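Local coordinates for ammonium transporter (Kuenenia stuttgartiensis, PDB 6EU6), which probably acts as the membrane-embedded, Amt-type ammonium sensor of a histidine kinase, signalling the presence of ammonium across the membrane, at residues I8-V13 with G225-V231; F63-F67 with F96-Q100; M19-M23 with F218-F223. All coordinates share one frame. Where two conformers were deposited one is given. Residue numbers count along the deposited sequence, not the author numbering.

Interaction 1. Residues I8-V13 with G225-V231; sequences INHLWV and GGSLLRV
Residues 8-13 are regular helix, within helix 2-34. Gly225 lies near the C-terminal end of helix 206-226. Gly226 to Leu229 form a type I beta turn, with Leu229 N bonded to Gly226 O at 2.8 Å. Leu229 leaves helical geometry with positive phi (60/16). Arg230 (-168/161) and Val231 (-99/126) then run extended. The CA atoms of Asn9 and Arg230 lie 4.6 Å apart, and those of Val13 and Gly226 5.1 Å.

Trp12 has the most area covered. With chi1 t and chi2 -131° its indole reaches the glycine pair. Trp12 NE1 donates to Gly225 O at 2.8 Å, near the ring plane, and Trp12 CZ2 is 3.6 Å from Gly226 N. A CB on Gly225 would clash with Trp12 CZ2.

Val231 (chi1 t) puts CG2 3.5 Å from Trp12 CB and 3.3 Å from Ile8 CG2. Val231 N donates to Asn9 OD1 at 3.0 Å. Asn9 is rotamer m, and the same OD1 also accepts from Gln5 NE2. Asn9 thus ties the extended residues to the helix, and Trp12 ties Gly225 to it. Val13 CG2 is 3.7 Å from Leu229 CA.

This is packing between two membrane helices of the Amt fold. Past Gly226 the chain runs on along helix 2-34 toward its N-terminal end. Trp12 and Val231 also pack on Leu11 of a neighbouring subunit, so the contact is part of the trimer interface. Val13 and Leu229 pack on helix 93-114, and Trp12 on helix 234-261.

Interaction 2. Residues F63-F67 with F96-Q100; sequences FGFMF and FFFFQ
This contact is an aromatic cluster in the Amt membrane fold, between the end of helix 40-67 and the early part of helix 93-114. Both segments are helical. Their short axes approach to 11.7 Å at an angle of 100°, so the segments are wide apart and nearly perpendicular. The nearest CA atoms are those of Phe63 and Phe97, at 7.5 Å. Long side chains fill the gap.

Ring contacts dominate. Phe63 (chi1 t, chi2 88°) meets Phe97 (chi1 t) obliquely, with centroids 4.2 Å apart and planes at 40°. Phe97 CE2 lies over the Phe63 face, 3.2 Å from Phe63 CG. Phe67 (chi1 m) and Phe96 (chi1 t) form a T-shaped pair. The edge of Phe96 points at the face of Phe67, with centroids 5.1 Å apart and planes at 75°. Phe96 also stacks on Phe148.

Apolar contact completes the cluster. Phe63 CE1 is 3.7 Å from Phe96 CE2, so Phe96 touches both Phe63 and Phe67.

The one polar side chain at the contact is Gln100 (chi1 m, chi2 m). Its NE2 makes a weak hydrogen bond to a bound MES molecule, probably from the crystallisation liquor. Its side chain also packs on Trp144 of helix 121-144. Toward 63-67 it packs against carbon atoms: Gln100 OE1 sits 3.4 Å from Phe67 CZ, near the plane of that ring, and 4.2 Å from Met66 CE.

Interaction 3. Residues M19-M23 with F218-F223; sequences MVFLM and FGWFGF
The contact probably forms part of the pore wall, as in other Amt proteins. Phe223 stacks on Phe103, and the two probably form the Phe gate. Phe223 also meets His171, probably of the twin-His pair. Both segments are helical. Their short axes pass at 7.5 Å, with a signed crossing angle of -135°. The closest CA atoms are Met19 and Gly219, 4.9 Å apart. A CB on Gly219 would clash with Met23 CG, and one on Gly222 with Met19 CB.

Two methionines (both m, t, p) make CH-pi contacts over ring faces. Met19 CE is 4.1 Å from the Phe218 centroid, and Met23 CE 3.8 Å from that of the Trp220 five-membered ring. Their sulfurs make Met-aromatic contacts: Met19 SD is 5.3 Å from the Phe218 centroid, Met23 SD 4.9 Å from the same Trp220 centroid. Val20 CG2 is 3.4 Å from Phe223 N.

Val20 and Phe223 also pack on helix 93-114, Trp220 on helix 266-280 and Phe221 on helix 234-261.

How the interactions relate
Interactions 1 and 3 lie on the same two helices, 2-34 and 206-226, with centres 13 Å apart. The pairing runs in opposite order along them: 8-13 meets 225-231, and 19-23 meets 218-223. Interaction 2 joins helices 40-67 and 93-114, between these two in the sequence. Its centre is 15 Å from interaction 1 and 17 Å from interaction 3. Phe99 lies in segment 96-100 but out of reach of 63-67. It touches the other two contacts instead: Phe99 CZ is 3.5 Å from Gly226 C, and Phe99 CE1 is 3.8 Å from Gly222 O. Each contact touches another subunit. Together they join the N-terminal helix, the core around the probable pore and the trimer interface.

Interaction 1. Residues I8-V13 with G225-V231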
# COMPACT_ATOMS: atom_id res chain seq x y z
N ILE A 8 -2.14 19.66 -12.20
CA ILE A 8 -1.82 18.26 -12.52
C ILE A 8 -0.43 17.93 -11.92
O ILE A 8 -0.20 16.81 -11.49
CB ILE A 8 -1.78 18.16 -14.04
CG1 ILE A 8 -3.20 18.20 -14.57
CG2 ILE A 8 -1.08 16.96 -14.54
CD1 ILE A 8 -3.25 18.42 -16.08
N ASN A 9 0.48 18.90 -11.94
CA ASN A 9 1.84 18.70 -11.52
C ASN A 9 1.89 18.56 -10.00
O ASN A 9 2.59 17.68 -9.47
CB ASN A 9 2.73 19.86 -11.95
CG ASN A 9 3.06 19.83 -13.40
OD1 ASN A 9 2.80 18.91 -14.16
ND2 ASN A 9 3.61 20.92 -13.83
N HIS A 10 1.10 19.35 -9.31
CA HIS A 10 0.87 19.15 -7.87
C HIS A 10 0.31 17.79 -7.54
O HIS A 10 0.80 17.12 -6.66
CB HIS A 10 -0.09 20.19 -7.28
CG HIS A 10 0.53 21.50 -7.00
ND1 HIS A 10 1.26 21.75 -5.86
CD2 HIS A 10 0.46 22.68 -7.65
CE1 HIS A 10 1.67 22.99 -5.85
NE2 HIS A 10 1.22 23.58 -6.93
N LEU A 11 -0.72 17.39 -8.25
CA LEU A 11 -1.34 16.13 -8.02
C LEU A 11 -0.31 15.00 -8.10
O LEU A 11 -0.28 14.11 -7.21
CB LEU A 11 -2.47 15.91 -9.00
CG LEU A 11 -3.21 14.57 -8.94
CD1 LEU A 11 -3.71 14.28 -7.54
CD2 LEU A 11 -4.37 14.60 -9.95
N TRP A 12 0.50 15.00 -9.18
CA TRP A 12 1.43 13.88 -9.36
C TRP A 12 2.53 13.92 -8.27
O TRP A 12 2.81 12.90 -7.61
CB TRP A 12 2.02 13.86 -10.74
CG TRP A 12 3.16 12.85 -10.92
CD1 TRP A 12 4.39 13.08 -11.47
CD2 TRP A 12 3.17 11.46 -10.53
NE1 TRP A 12 5.15 11.97 -11.46
CE2 TRP A 12 4.43 10.94 -10.91
CE3 TRP A 12 2.23 10.60 -9.88
CZ2 TRP A 12 4.80 9.60 -10.66
CZ3 TRP A 12 2.59 9.26 -9.62
CH2 TRP A 12 3.88 8.77 -10.04
N VAL A 13 3.12 15.10 -8.03
CA VAL A 13 4.20 15.19 -7.08
C VAL A 13 3.72 14.74 -5.71
O VAL A 13 4.43 14.07 -4.99
CB VAL A 13 4.83 16.59 -7.10
CG1 VAL A 13 5.80 16.79 -5.96
CG2 VAL A 13 5.57 16.78 -8.44
N GLY A 225 9.41 8.46 -10.68
CA GLY A 225 8.40 9.19 -11.42
C GLY A 225 8.14 10.59 -10.90
O GLY A 225 7.92 11.52 -11.68
N GLY A 226 8.03 10.72 -9.60
CA GLY A 226 7.76 12.02 -8.96
C GLY A 226 8.91 13.00 -9.23
O GLY A 226 8.70 14.26 -9.24
N SER A 227 10.12 12.48 -9.47
CA SER A 227 11.29 13.37 -9.63
C SER A 227 11.28 14.16 -10.95
O SER A 227 12.07 15.09 -11.11
CB SER A 227 12.62 12.66 -9.38
OG SER A 227 12.79 12.28 -8.00
N LEU A 228 10.43 13.78 -11.91
CA LEU A 228 10.12 14.65 -13.05
C LEU A 228 9.58 16.00 -12.60
O LEU A 228 9.71 17.01 -13.29
CB LEU A 228 9.10 13.98 -13.96
CG LEU A 228 9.61 12.74 -14.69
CD1 LEU A 228 8.50 12.08 -15.48
CD2 LEU A 228 10.76 13.08 -15.63
N LEU A 229 8.96 16.03 -11.43
CA LEU A 229 8.34 17.24 -10.90
C LEU A 229 7.23 17.80 -11.80
O LEU A 229 6.83 18.90 -11.62
CB LEU A 229 9.40 18.28 -10.56
CG LEU A 229 10.37 17.83 -9.50
CD1 LEU A 229 11.44 18.89 -9.27
CD2 LEU A 229 9.69 17.47 -8.19
N ARG A 230 6.73 17.00 -12.73
CA ARG A 230 5.69 17.44 -13.65
C ARG A 230 5.16 16.19 -14.34
O ARG A 230 5.82 15.16 -14.33
CB ARG A 230 6.20 18.43 -14.71
CG ARG A 230 6.94 17.77 -15.86
CD ARG A 230 7.31 18.80 -16.92
NE ARG A 230 6.47 19.95 -16.72
CZ ARG A 230 5.25 20.10 -17.23
NH1 ARG A 230 4.73 19.17 -18.07
NH2 ARG A 230 4.58 21.19 -16.91
N VAL A 231 3.98 16.29 -14.92
CA VAL A 231 3.43 15.17 -15.64
C VAL A 231 3.68 15.37 -17.08
O VAL A 231 3.31 16.39 -17.60
CB VAL A 231 1.91 15.08 -15.43
CG1 VAL A 231 1.38 13.84 -16.10
CG2 VAL A 231 1.55 15.13 -13.95

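Interaction 2. Residues F63-F67 with F96-Q100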
# COMPACT_ATOMS: atom_id res chain seq x y z
N PHE A 63 15.25 21.57 5.02
CA PHE A 63 14.80 22.07 3.76
C PHE A 63 15.52 23.41 3.45
O PHE A 63 15.88 23.68 2.30
CB PHE A 63 13.30 22.24 3.71
CG PHE A 63 12.77 22.68 2.37
CD1 PHE A 63 12.44 21.73 1.38
CD2 PHE A 63 12.61 24.04 2.05
CE1 PHE A 63 11.98 22.12 0.15
CE2 PHE A 63 12.21 24.43 0.80
CZ PHE A 63 11.85 23.48 -0.16
N GLY A 64 15.68 24.26 4.46
CA GLY A 64 16.28 25.57 4.21
C GLY A 64 17.74 25.45 3.80
O GLY A 64 18.15 26.00 2.79
N PHE A 65 18.49 24.65 4.54
CA PHE A 65 19.88 24.41 4.20
C PHE A 65 20.03 23.86 2.80
O PHE A 65 21.00 24.18 2.10
CB PHE A 65 20.53 23.42 5.15
CG PHE A 65 20.89 23.97 6.51
CD1 PHE A 65 20.96 25.34 6.77
CD2 PHE A 65 21.21 23.10 7.53
CE1 PHE A 65 21.30 25.81 8.05
CE2 PHE A 65 21.61 23.57 8.78
CZ PHE A 65 21.65 24.95 9.06
N MET A 66 19.09 23.01 2.39
CA MET A 66 19.19 22.30 1.13
C MET A 66 18.75 23.16 -0.08
O MET A 66 19.38 23.16 -1.13
CB MET A 66 18.29 21.05 1.18
CG MET A 66 18.47 20.14 -0.05
SD MET A 66 18.02 18.42 0.45
CE MET A 66 18.15 17.55 -1.14
N PHE A 67 17.64 23.85 0.07
CA PHE A 67 17.00 24.52 -1.05
C PHE A 67 16.85 26.06 -0.91
O PHE A 67 16.43 26.71 -1.89
CB PHE A 67 15.60 23.92 -1.29
CG PHE A 67 15.66 22.52 -1.83
CD1 PHE A 67 16.14 22.25 -3.14
CD2 PHE A 67 15.29 21.46 -1.04
CE1 PHE A 67 16.24 20.92 -3.59
CE2 PHE A 67 15.31 20.16 -1.51
CZ PHE A 67 15.83 19.89 -2.76
N PHE A 96 6.25 20.22 -3.43
CA PHE A 96 7.69 20.07 -3.55
C PHE A 96 8.28 19.85 -2.17
O PHE A 96 9.15 19.02 -1.97
CB PHE A 96 8.30 21.30 -4.16
CG PHE A 96 9.77 21.21 -4.34
CD1 PHE A 96 10.31 20.56 -5.45
CD2 PHE A 96 10.62 21.74 -3.40
CE1 PHE A 96 11.70 20.52 -5.62
CE2 PHE A 96 12.00 21.67 -3.54
CZ PHE A 96 12.55 21.08 -4.66
N PHE A 97 7.87 20.67 -1.21
CA PHE A 97 8.40 20.60 0.13
C PHE A 97 8.17 19.19 0.76
O PHE A 97 9.10 18.60 1.33
CB PHE A 97 7.74 21.64 1.00
CG PHE A 97 8.40 21.85 2.30
CD1 PHE A 97 8.07 21.10 3.39
CD2 PHE A 97 9.31 22.88 2.46
CE1 PHE A 97 8.67 21.30 4.62
CE2 PHE A 97 9.87 23.12 3.69
CZ PHE A 97 9.58 22.30 4.77
N PHE A 98 6.96 18.64 0.58
CA PHE A 98 6.67 17.38 1.20
C PHE A 98 7.41 16.25 0.50
O PHE A 98 7.89 15.32 1.17
CB PHE A 98 5.16 17.11 1.22
CG PHE A 98 4.80 15.84 1.95
CD1 PHE A 98 5.23 15.62 3.27
CD2 PHE A 98 4.15 14.82 1.30
CE1 PHE A 98 4.99 14.42 3.92
CE2 PHE A 98 3.88 13.62 1.96
CZ PHE A 98 4.29 13.42 3.27
N PHE A 99 7.44 16.32 -0.82
CA PHE A 99 8.25 15.41 -1.64
C PHE A 99 9.70 15.34 -1.18
O PHE A 99 10.24 14.26 -0.91
CB PHE A 99 8.11 15.78 -3.09
CG PHE A 99 8.72 14.77 -4.06
CD1 PHE A 99 8.07 13.60 -4.38
CD2 PHE A 99 9.94 15.00 -4.64
CE1 PHE A 99 8.64 12.67 -5.30
CE2 PHE A 99 10.49 14.10 -5.56
CZ PHE A 99 9.85 12.90 -5.87
N GLN A 100 10.29 16.49 -0.94
CA GLN A 100 11.67 16.49 -0.52
C GLN A 100 11.75 16.04 0.94
O GLN A 100 12.73 15.47 1.31
CB GLN A 100 12.29 17.89 -0.70
CG GLN A 100 12.37 18.38 -2.15
CD GLN A 100 13.28 17.49 -3.00
OE1 GLN A 100 14.19 16.88 -2.50
NE2 GLN A 100 12.98 17.38 -4.29

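Interaction 3. Residues M19-M23 with F218-F223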
# COMPACT_ATOMS: atom_id res chain seq x y z
N MET A 19 3.60 7.87 -2.09
CA MET A 19 4.15 6.54 -2.37
C MET A 19 5.52 6.38 -1.70
O MET A 19 5.88 5.32 -1.19
CB MET A 19 4.26 6.31 -3.89
CG MET A 19 2.97 6.33 -4.62
SD MET A 19 3.06 6.39 -6.40
CE MET A 19 3.78 4.76 -6.76
N VAL A 20 6.32 7.42 -1.77
CA VAL A 20 7.62 7.42 -1.07
C VAL A 20 7.50 7.36 0.45
O VAL A 20 8.26 6.66 1.15
CB VAL A 20 8.45 8.67 -1.46
CG1 VAL A 20 9.75 8.73 -0.65
CG2 VAL A 20 8.75 8.62 -2.98
N PHE A 21 6.45 7.99 1.00
CA PHE A 21 6.20 7.80 2.43
C PHE A 21 6.03 6.31 2.77
O PHE A 21 6.47 5.80 3.79
CB PHE A 21 4.94 8.59 2.89
CG PHE A 21 4.63 8.40 4.32
CD1 PHE A 21 5.24 9.20 5.29
CD2 PHE A 21 3.77 7.42 4.71
CE1 PHE A 21 4.91 9.02 6.64
CE2 PHE A 21 3.48 7.22 6.07
CZ PHE A 21 4.07 8.01 7.03
N LEU A 22 5.32 5.62 1.90
CA LEU A 22 5.04 4.21 2.11
C LEU A 22 6.31 3.31 2.06
O LEU A 22 6.32 2.24 2.67
CB LEU A 22 4.05 3.71 1.05
CG LEU A 22 3.27 2.46 1.42
CD1 LEU A 22 2.43 2.72 2.63
CD2 LEU A 22 2.39 2.06 0.25
N MET A 23 7.38 3.81 1.46
CA MET A 23 8.69 3.18 1.59
C MET A 23 9.13 3.11 3.01
O MET A 23 9.86 2.23 3.36
CB MET A 23 9.73 3.90 0.75
CG MET A 23 9.46 3.78 -0.72
SD MET A 23 10.63 4.76 -1.70
CE MET A 23 12.14 3.80 -1.65
N PHE A 218 7.49 -0.65 -5.23
CA PHE A 218 6.33 0.19 -5.45
C PHE A 218 6.61 1.63 -5.13
O PHE A 218 6.40 2.48 -5.94
CB PHE A 218 5.19 -0.28 -4.57
CG PHE A 218 4.02 0.60 -4.59
CD1 PHE A 218 3.04 0.45 -5.58
CD2 PHE A 218 3.83 1.51 -3.60
CE1 PHE A 218 1.91 1.25 -5.57
CE2 PHE A 218 2.73 2.38 -3.60
CZ PHE A 218 1.76 2.24 -4.59
N GLY A 219 7.09 1.89 -3.94
CA GLY A 219 7.50 3.25 -3.60
C GLY A 219 8.50 3.91 -4.52
O GLY A 219 8.42 5.14 -4.76
N TRP A 220 9.45 3.13 -5.03
CA TRP A 220 10.49 3.66 -5.95
C TRP A 220 9.87 4.19 -7.23
O TRP A 220 10.44 5.07 -7.87
CB TRP A 220 11.61 2.62 -6.25
CG TRP A 220 12.83 2.94 -5.55
CD1 TRP A 220 13.57 4.09 -5.70
CD2 TRP A 220 13.54 2.13 -4.59
NE1 TRP A 220 14.68 4.04 -4.86
CE2 TRP A 220 14.71 2.85 -4.20
CE3 TRP A 220 13.36 0.86 -4.10
CZ2 TRP A 220 15.62 2.35 -3.31
CZ3 TRP A 220 14.28 0.37 -3.18
CH2 TRP A 220 15.39 1.13 -2.80
N PHE A 221 8.69 3.66 -7.61
CA PHE A 221 7.95 4.24 -8.71
C PHE A 221 7.64 5.72 -8.51
O PHE A 221 7.79 6.56 -9.47
CB PHE A 221 6.64 3.47 -9.03
CG PHE A 221 6.85 2.05 -9.54
CD1 PHE A 221 7.95 1.70 -10.33
CD2 PHE A 221 5.96 1.05 -9.19
CE1 PHE A 221 8.10 0.40 -10.77
CE2 PHE A 221 6.14 -0.26 -9.62
CZ PHE A 221 7.21 -0.56 -10.42
N GLY A 222 7.21 6.05 -7.28
CA GLY A 222 6.99 7.45 -6.94
C GLY A 222 8.30 8.22 -6.80
O GLY A 222 8.43 9.38 -7.17
N PHE A 223 9.27 7.56 -6.20
CA PHE A 223 10.59 8.18 -5.99
C PHE A 223 11.17 8.68 -7.30
O PHE A 223 11.53 9.88 -7.44
CB PHE A 223 11.46 7.13 -5.32
CG PHE A 223 12.55 7.67 -4.47
CD1 PHE A 223 13.79 7.93 -5.06
CD2 PHE A 223 12.43 7.70 -3.12
CE1 PHE A 223 14.84 8.38 -4.26
CE2 PHE A 223 13.45 8.22 -2.32
CZ PHE A 223 14.64 8.58 -2.92